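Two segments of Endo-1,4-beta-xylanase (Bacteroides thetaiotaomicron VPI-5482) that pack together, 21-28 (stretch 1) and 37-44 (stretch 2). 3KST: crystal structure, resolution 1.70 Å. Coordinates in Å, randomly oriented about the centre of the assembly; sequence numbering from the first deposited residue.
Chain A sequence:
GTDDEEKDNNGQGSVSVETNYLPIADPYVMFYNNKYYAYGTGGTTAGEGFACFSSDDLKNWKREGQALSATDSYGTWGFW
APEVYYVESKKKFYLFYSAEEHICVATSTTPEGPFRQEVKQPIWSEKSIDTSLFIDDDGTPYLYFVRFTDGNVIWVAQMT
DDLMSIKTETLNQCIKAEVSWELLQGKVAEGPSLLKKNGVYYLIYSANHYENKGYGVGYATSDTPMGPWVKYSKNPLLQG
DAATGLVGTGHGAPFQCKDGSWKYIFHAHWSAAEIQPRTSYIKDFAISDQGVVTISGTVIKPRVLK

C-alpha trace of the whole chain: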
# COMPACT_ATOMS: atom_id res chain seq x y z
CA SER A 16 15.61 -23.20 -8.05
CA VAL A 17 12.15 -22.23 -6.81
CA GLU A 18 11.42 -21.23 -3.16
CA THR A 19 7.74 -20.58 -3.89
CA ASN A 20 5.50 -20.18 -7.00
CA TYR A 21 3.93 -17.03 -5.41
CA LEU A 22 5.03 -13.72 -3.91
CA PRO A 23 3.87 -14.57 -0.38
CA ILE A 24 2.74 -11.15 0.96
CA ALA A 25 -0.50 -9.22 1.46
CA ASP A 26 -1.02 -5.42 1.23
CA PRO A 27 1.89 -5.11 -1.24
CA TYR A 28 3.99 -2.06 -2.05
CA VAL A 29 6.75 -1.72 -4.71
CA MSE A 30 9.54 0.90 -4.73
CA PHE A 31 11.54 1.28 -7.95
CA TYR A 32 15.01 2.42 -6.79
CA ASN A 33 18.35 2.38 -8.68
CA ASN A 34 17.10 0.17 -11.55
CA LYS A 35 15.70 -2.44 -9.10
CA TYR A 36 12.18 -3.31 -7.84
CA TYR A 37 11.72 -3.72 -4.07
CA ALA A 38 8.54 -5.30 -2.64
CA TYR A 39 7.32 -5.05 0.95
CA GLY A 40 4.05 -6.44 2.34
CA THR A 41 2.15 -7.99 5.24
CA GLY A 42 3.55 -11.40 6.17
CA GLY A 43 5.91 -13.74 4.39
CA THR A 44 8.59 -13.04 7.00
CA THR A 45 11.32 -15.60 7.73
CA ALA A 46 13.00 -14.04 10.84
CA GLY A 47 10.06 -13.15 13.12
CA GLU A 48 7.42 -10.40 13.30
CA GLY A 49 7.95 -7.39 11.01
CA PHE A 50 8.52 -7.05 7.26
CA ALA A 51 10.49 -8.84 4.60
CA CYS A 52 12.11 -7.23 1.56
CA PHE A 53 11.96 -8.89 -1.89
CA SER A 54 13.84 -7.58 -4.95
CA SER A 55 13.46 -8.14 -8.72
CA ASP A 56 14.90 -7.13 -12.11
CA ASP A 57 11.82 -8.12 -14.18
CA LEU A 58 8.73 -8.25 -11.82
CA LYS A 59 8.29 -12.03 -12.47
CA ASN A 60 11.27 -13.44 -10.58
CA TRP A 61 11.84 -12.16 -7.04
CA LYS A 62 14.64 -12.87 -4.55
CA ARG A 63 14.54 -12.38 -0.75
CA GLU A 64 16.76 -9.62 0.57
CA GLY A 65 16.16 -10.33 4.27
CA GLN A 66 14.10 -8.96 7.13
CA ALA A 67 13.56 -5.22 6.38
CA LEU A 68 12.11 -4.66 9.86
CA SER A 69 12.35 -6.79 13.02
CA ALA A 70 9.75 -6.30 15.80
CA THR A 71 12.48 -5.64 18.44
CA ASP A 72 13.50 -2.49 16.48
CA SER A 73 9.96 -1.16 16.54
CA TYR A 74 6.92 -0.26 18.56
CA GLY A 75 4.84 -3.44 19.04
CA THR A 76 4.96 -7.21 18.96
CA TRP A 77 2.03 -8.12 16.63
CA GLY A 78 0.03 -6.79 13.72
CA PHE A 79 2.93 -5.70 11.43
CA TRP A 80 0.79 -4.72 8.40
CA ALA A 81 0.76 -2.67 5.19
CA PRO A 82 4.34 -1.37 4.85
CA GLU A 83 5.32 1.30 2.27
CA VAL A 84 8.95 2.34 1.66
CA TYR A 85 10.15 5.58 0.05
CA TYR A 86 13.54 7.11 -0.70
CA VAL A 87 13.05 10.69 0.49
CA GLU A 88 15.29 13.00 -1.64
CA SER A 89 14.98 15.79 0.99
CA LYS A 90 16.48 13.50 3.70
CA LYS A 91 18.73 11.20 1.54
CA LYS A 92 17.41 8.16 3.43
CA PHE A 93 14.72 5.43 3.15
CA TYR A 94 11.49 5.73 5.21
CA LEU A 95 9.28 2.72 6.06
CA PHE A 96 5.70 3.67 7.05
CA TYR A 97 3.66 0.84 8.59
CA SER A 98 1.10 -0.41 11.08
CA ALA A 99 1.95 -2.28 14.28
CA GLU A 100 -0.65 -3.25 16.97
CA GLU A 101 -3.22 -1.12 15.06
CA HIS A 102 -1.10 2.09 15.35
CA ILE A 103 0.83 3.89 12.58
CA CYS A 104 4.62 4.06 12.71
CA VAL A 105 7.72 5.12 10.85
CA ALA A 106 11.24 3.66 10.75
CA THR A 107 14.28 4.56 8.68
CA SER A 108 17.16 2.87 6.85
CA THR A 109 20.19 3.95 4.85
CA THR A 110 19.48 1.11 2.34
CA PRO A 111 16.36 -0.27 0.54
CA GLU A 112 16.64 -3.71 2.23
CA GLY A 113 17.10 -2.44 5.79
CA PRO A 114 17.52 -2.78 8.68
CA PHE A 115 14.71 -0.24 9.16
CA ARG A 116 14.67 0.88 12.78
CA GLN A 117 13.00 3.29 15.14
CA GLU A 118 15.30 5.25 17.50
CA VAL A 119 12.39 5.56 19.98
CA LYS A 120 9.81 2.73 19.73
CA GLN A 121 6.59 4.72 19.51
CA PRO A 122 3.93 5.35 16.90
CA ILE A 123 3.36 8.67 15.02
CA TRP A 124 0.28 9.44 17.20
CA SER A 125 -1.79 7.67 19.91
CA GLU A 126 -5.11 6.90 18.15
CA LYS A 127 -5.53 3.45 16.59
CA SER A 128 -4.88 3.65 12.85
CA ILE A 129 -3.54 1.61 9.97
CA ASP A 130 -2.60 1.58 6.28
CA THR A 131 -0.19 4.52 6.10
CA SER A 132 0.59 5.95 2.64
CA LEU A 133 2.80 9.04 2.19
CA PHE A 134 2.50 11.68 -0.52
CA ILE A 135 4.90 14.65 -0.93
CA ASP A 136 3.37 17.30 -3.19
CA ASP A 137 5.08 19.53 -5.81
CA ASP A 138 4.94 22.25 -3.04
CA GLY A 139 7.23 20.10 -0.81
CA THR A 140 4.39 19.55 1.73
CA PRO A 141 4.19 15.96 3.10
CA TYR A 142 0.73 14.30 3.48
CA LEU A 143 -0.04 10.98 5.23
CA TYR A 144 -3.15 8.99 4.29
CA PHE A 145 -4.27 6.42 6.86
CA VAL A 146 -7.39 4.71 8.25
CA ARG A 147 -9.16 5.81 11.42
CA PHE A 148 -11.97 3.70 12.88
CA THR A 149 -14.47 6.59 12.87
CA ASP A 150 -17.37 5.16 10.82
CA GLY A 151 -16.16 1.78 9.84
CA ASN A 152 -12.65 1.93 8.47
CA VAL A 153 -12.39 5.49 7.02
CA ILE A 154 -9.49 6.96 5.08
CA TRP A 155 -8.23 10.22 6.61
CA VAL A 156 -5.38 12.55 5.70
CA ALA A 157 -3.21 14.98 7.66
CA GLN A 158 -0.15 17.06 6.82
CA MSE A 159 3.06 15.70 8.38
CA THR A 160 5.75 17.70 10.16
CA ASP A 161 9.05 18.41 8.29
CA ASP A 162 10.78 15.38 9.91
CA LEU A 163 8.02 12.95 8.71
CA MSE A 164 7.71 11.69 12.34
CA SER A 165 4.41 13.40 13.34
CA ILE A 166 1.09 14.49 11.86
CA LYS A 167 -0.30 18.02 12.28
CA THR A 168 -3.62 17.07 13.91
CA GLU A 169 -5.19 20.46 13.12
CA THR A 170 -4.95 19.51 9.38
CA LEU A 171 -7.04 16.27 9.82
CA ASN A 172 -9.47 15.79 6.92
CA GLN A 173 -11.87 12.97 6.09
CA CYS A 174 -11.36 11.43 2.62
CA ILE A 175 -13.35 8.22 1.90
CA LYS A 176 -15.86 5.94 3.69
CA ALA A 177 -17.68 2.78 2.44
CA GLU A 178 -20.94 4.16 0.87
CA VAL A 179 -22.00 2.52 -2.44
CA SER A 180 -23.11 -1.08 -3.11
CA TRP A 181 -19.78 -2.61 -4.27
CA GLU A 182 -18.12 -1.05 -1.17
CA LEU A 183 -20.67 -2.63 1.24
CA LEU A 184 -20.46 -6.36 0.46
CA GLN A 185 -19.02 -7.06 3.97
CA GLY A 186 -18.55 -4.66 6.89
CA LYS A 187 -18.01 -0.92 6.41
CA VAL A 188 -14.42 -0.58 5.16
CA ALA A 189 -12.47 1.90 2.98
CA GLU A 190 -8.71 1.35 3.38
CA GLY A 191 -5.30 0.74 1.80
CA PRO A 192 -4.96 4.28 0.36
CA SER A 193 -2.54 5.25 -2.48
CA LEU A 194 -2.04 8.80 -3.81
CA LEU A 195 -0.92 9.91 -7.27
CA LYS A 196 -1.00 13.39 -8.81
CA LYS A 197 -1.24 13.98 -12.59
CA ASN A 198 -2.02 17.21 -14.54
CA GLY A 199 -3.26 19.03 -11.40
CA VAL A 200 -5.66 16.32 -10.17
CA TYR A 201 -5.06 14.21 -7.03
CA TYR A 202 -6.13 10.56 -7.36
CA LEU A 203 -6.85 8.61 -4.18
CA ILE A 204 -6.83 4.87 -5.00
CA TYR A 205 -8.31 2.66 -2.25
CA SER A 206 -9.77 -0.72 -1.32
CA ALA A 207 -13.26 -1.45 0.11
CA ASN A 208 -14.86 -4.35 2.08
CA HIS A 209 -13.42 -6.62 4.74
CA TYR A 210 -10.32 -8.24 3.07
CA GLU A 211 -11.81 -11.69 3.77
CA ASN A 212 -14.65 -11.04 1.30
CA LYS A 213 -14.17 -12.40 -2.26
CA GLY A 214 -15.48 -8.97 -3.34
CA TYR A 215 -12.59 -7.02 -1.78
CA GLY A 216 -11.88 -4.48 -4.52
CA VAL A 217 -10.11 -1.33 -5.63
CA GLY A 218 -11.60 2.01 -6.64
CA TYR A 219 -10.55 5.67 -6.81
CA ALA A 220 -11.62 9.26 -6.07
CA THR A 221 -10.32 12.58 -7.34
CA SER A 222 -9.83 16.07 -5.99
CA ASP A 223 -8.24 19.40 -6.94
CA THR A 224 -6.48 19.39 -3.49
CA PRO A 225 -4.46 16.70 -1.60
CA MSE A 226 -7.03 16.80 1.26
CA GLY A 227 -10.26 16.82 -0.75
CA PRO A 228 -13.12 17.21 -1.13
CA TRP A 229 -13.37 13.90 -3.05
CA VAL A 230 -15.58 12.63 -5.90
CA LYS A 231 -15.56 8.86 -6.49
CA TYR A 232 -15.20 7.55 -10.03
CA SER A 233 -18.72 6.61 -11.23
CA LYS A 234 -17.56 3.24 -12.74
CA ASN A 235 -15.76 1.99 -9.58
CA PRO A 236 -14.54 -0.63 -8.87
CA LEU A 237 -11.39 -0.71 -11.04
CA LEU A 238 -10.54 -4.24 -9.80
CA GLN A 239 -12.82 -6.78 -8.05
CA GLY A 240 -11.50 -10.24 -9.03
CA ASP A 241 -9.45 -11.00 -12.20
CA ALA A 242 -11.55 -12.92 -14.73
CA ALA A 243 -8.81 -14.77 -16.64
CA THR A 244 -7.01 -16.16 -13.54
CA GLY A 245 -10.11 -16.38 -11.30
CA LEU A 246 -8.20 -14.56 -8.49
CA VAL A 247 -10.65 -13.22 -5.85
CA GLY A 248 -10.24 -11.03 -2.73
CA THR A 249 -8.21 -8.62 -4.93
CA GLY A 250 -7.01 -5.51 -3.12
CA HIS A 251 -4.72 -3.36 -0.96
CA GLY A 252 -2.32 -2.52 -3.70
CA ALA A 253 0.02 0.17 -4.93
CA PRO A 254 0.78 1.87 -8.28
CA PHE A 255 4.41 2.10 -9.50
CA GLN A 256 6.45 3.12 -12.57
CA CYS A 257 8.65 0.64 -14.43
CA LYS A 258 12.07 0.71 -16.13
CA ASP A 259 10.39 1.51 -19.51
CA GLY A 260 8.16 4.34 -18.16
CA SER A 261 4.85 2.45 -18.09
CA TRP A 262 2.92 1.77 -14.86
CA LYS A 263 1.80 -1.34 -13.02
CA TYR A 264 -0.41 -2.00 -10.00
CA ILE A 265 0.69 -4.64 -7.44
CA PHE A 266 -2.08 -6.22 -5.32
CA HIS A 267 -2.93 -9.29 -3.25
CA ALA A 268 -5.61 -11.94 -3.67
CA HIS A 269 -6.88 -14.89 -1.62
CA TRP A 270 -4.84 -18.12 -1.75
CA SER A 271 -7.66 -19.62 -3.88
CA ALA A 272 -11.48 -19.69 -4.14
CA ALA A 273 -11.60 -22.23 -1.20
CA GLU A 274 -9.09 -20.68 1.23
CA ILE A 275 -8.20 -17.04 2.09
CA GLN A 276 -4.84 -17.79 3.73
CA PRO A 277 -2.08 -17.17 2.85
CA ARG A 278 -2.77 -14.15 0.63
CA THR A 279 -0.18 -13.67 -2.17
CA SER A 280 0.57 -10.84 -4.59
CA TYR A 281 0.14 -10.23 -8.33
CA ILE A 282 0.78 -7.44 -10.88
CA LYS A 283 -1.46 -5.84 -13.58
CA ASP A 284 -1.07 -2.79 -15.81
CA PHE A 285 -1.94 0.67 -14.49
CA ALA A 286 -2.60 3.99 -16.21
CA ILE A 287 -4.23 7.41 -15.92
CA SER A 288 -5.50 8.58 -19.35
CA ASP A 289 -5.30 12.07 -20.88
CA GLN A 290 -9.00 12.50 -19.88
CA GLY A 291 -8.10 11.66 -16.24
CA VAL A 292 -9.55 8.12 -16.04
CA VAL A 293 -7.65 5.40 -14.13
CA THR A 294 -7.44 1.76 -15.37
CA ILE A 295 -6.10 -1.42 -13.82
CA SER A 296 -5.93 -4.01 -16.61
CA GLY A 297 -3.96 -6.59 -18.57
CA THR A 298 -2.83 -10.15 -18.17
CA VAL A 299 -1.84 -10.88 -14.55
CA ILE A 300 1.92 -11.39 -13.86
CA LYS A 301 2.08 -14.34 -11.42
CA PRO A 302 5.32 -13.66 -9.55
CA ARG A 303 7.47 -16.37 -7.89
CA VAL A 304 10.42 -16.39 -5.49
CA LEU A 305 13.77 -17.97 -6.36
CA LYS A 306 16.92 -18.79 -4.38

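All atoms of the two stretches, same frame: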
# COMPACT_ATOMS: atom_id res chain seq x y z
N TYR A 21 4.74 -18.21 -5.72
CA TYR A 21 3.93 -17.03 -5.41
C TYR A 21 4.82 -15.99 -4.80
O TYR A 21 5.95 -16.30 -4.44
CB TYR A 21 2.86 -17.39 -4.38
CG TYR A 21 2.05 -18.55 -4.78
CD1 TYR A 21 2.46 -19.84 -4.46
CD2 TYR A 21 0.89 -18.38 -5.57
CE1 TYR A 21 1.73 -20.94 -4.90
CE2 TYR A 21 0.16 -19.47 -6.00
CZ TYR A 21 0.57 -20.75 -5.65
OH TYR A 21 -0.16 -21.83 -6.06
N LEU A 22 4.33 -14.77 -4.68
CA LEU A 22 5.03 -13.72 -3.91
C LEU A 22 4.20 -13.67 -2.61
O LEU A 22 3.12 -13.05 -2.58
CB LEU A 22 5.08 -12.40 -4.68
CG LEU A 22 5.74 -11.28 -3.88
CD1 LEU A 22 7.12 -11.71 -3.35
CD2 LEU A 22 5.84 -10.02 -4.71
N PRO A 23 4.70 -14.30 -1.53
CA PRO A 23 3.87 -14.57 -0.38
C PRO A 23 3.64 -13.42 0.60
O PRO A 23 3.94 -13.56 1.80
CB PRO A 23 4.60 -15.76 0.25
CG PRO A 23 6.01 -15.44 0.04
CD PRO A 23 6.09 -14.80 -1.31
N ILE A 24 3.08 -12.33 0.11
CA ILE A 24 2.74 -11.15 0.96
C ILE A 24 1.33 -10.64 0.63
O ILE A 24 0.80 -10.88 -0.47
CB ILE A 24 3.72 -9.96 0.78
CG1 ILE A 24 3.79 -9.48 -0.70
CG2 ILE A 24 5.14 -10.35 1.27
CD1 ILE A 24 4.76 -8.34 -0.99
N ALA A 25 0.75 -9.95 1.62
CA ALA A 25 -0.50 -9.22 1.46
C ALA A 25 -0.14 -7.72 1.49
O ALA A 25 1.00 -7.33 1.78
CB ALA A 25 -1.49 -9.56 2.57
N ASP A 26 -1.12 -6.89 1.19
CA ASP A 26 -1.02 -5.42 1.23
C ASP A 26 0.27 -4.89 0.57
O ASP A 26 0.99 -4.06 1.17
CB ASP A 26 -1.07 -5.01 2.71
CG ASP A 26 -2.26 -5.62 3.47
OD1 ASP A 26 -3.38 -5.77 2.89
OD2 ASP A 26 -2.11 -5.90 4.68
N PRO A 27 0.62 -5.43 -0.63
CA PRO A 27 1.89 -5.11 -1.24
C PRO A 27 2.17 -3.66 -1.66
O PRO A 27 1.25 -2.89 -2.00
CB PRO A 27 1.91 -6.04 -2.48
CG PRO A 27 0.49 -6.07 -2.88
CD PRO A 27 -0.15 -6.31 -1.54
N TYR A 28 3.45 -3.32 -1.56
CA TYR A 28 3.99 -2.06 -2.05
C TYR A 28 5.32 -2.30 -2.76
O TYR A 28 6.17 -3.00 -2.22
CB TYR A 28 4.24 -1.08 -0.88
CG TYR A 28 4.66 0.27 -1.38
CD1 TYR A 28 3.71 1.24 -1.69
CD2 TYR A 28 6.02 0.56 -1.63
CE1 TYR A 28 4.10 2.51 -2.21
CE2 TYR A 28 6.42 1.82 -2.13
CZ TYR A 28 5.48 2.77 -2.42
OH TYR A 28 5.88 3.98 -2.92
N TYR A 37 11.68 -3.27 -5.46
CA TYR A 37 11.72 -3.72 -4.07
C TYR A 37 10.29 -3.83 -3.56
O TYR A 37 9.56 -2.84 -3.58
CB TYR A 37 12.51 -2.76 -3.18
CG TYR A 37 13.95 -2.62 -3.58
CD1 TYR A 37 14.91 -3.49 -3.09
CD2 TYR A 37 14.35 -1.63 -4.46
CE1 TYR A 37 16.26 -3.38 -3.44
CE2 TYR A 37 15.70 -1.50 -4.83
CZ TYR A 37 16.65 -2.37 -4.33
OH TYR A 37 17.98 -2.25 -4.69
N ALA A 38 9.90 -5.03 -3.13
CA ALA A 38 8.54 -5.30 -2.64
C ALA A 38 8.54 -5.50 -1.16
O ALA A 38 9.41 -6.18 -0.63
CB ALA A 38 7.95 -6.53 -3.30
N TYR A 39 7.55 -4.91 -0.50
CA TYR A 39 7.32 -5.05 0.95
C TYR A 39 5.83 -5.26 1.15
O TYR A 39 5.04 -4.56 0.51
CB TYR A 39 7.72 -3.79 1.70
CG TYR A 39 9.07 -3.26 1.28
CD1 TYR A 39 9.19 -2.41 0.17
CD2 TYR A 39 10.23 -3.61 1.98
CE1 TYR A 39 10.42 -1.94 -0.25
CE2 TYR A 39 11.47 -3.13 1.58
CZ TYR A 39 11.55 -2.28 0.46
OH TYR A 39 12.77 -1.77 0.06
N GLY A 40 5.46 -6.20 2.01
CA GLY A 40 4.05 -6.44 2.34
C GLY A 40 3.84 -7.03 3.73
O GLY A 40 4.79 -7.21 4.51
N THR A 41 2.58 -7.33 4.01
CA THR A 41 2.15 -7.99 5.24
C THR A 41 2.46 -9.47 5.16
O THR A 41 1.98 -10.13 4.25
CB THR A 41 0.63 -7.82 5.43
OG1 THR A 41 0.37 -6.44 5.54
CG2 THR A 41 0.10 -8.59 6.68
N GLY A 42 3.23 -9.97 6.11
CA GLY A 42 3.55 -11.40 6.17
C GLY A 42 4.68 -11.83 5.29
O GLY A 42 5.40 -11.01 4.73
N GLY A 43 4.85 -13.16 5.19
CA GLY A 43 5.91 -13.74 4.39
C GLY A 43 7.28 -13.56 5.00
O GLY A 43 8.28 -13.71 4.31
N THR A 44 7.33 -13.25 6.30
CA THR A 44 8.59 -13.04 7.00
C THR A 44 9.24 -14.39 7.26
O THR A 44 8.55 -15.42 7.32
CB THR A 44 8.38 -12.33 8.38
OG1 THR A 44 7.61 -13.17 9.25
CG2 THR A 44 7.65 -11.02 8.21

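Stretches 21-28 and 37-44 run antiparallel and bury 481 Å² between them, joined by two hydrogen-bonded pairs, A25 with T41 and Y28 with Y39, whose register shifts by one residue at a beta bulge. L22 is buried, its CA-to-CB bond sideways, but its end comes nearer, and CD2 meets A38 CB at 4.3 Å in a purely apolar contact. P23 contributes its carbonyl: P23 O lies 3.3 Å from G43 CA, a CA-H...O contact. An ideal CB on G43 would fall 2.3 Å from P23 O, a clash, and the positive phi of G43 also favours glycine. I24 reaches along stretch 2 with CD1 (chi1 p, chi2 t), 4.3 Å from A38 CB and 3.8 Å from G40 N, while its CG2 lies 3.5 Å from G42 O. A25 makes the first pair: A25 N donates to T41 O at 2.9 Å, nearly straight at 173°, and T41 N returns a bond to A25 O at 2.7 Å. Their side chains share one face of the sheet, A25 CB 4.0 Å from T41 CB. At D26 the chain turns a corner. Its carboxylate accepts a hydrogen bond from the threonine hydroxyl, T41 OG1 to D26 OD2 at 2.7 Å, adding a side-chain tie beside the backbone pair. P27 CA packs 4.4 Å from G40 CA. An ideal CB on G40 would clash with A25 O at 2.5 Å and I24 CB at 2.7 Å; the absent side chain lets G40 CA come within 3.2 Å of A25 O. Y28 closes the second pair: Y28 N donates to Y39 O and Y39 N to Y28 O, both at 2.9 Å. Y28 O also receives a CA-H...O contact from A38 CA at 3.3 Å. The side chains of Y28 and Y39 leave the sheet on the same face as those of A25 and T41.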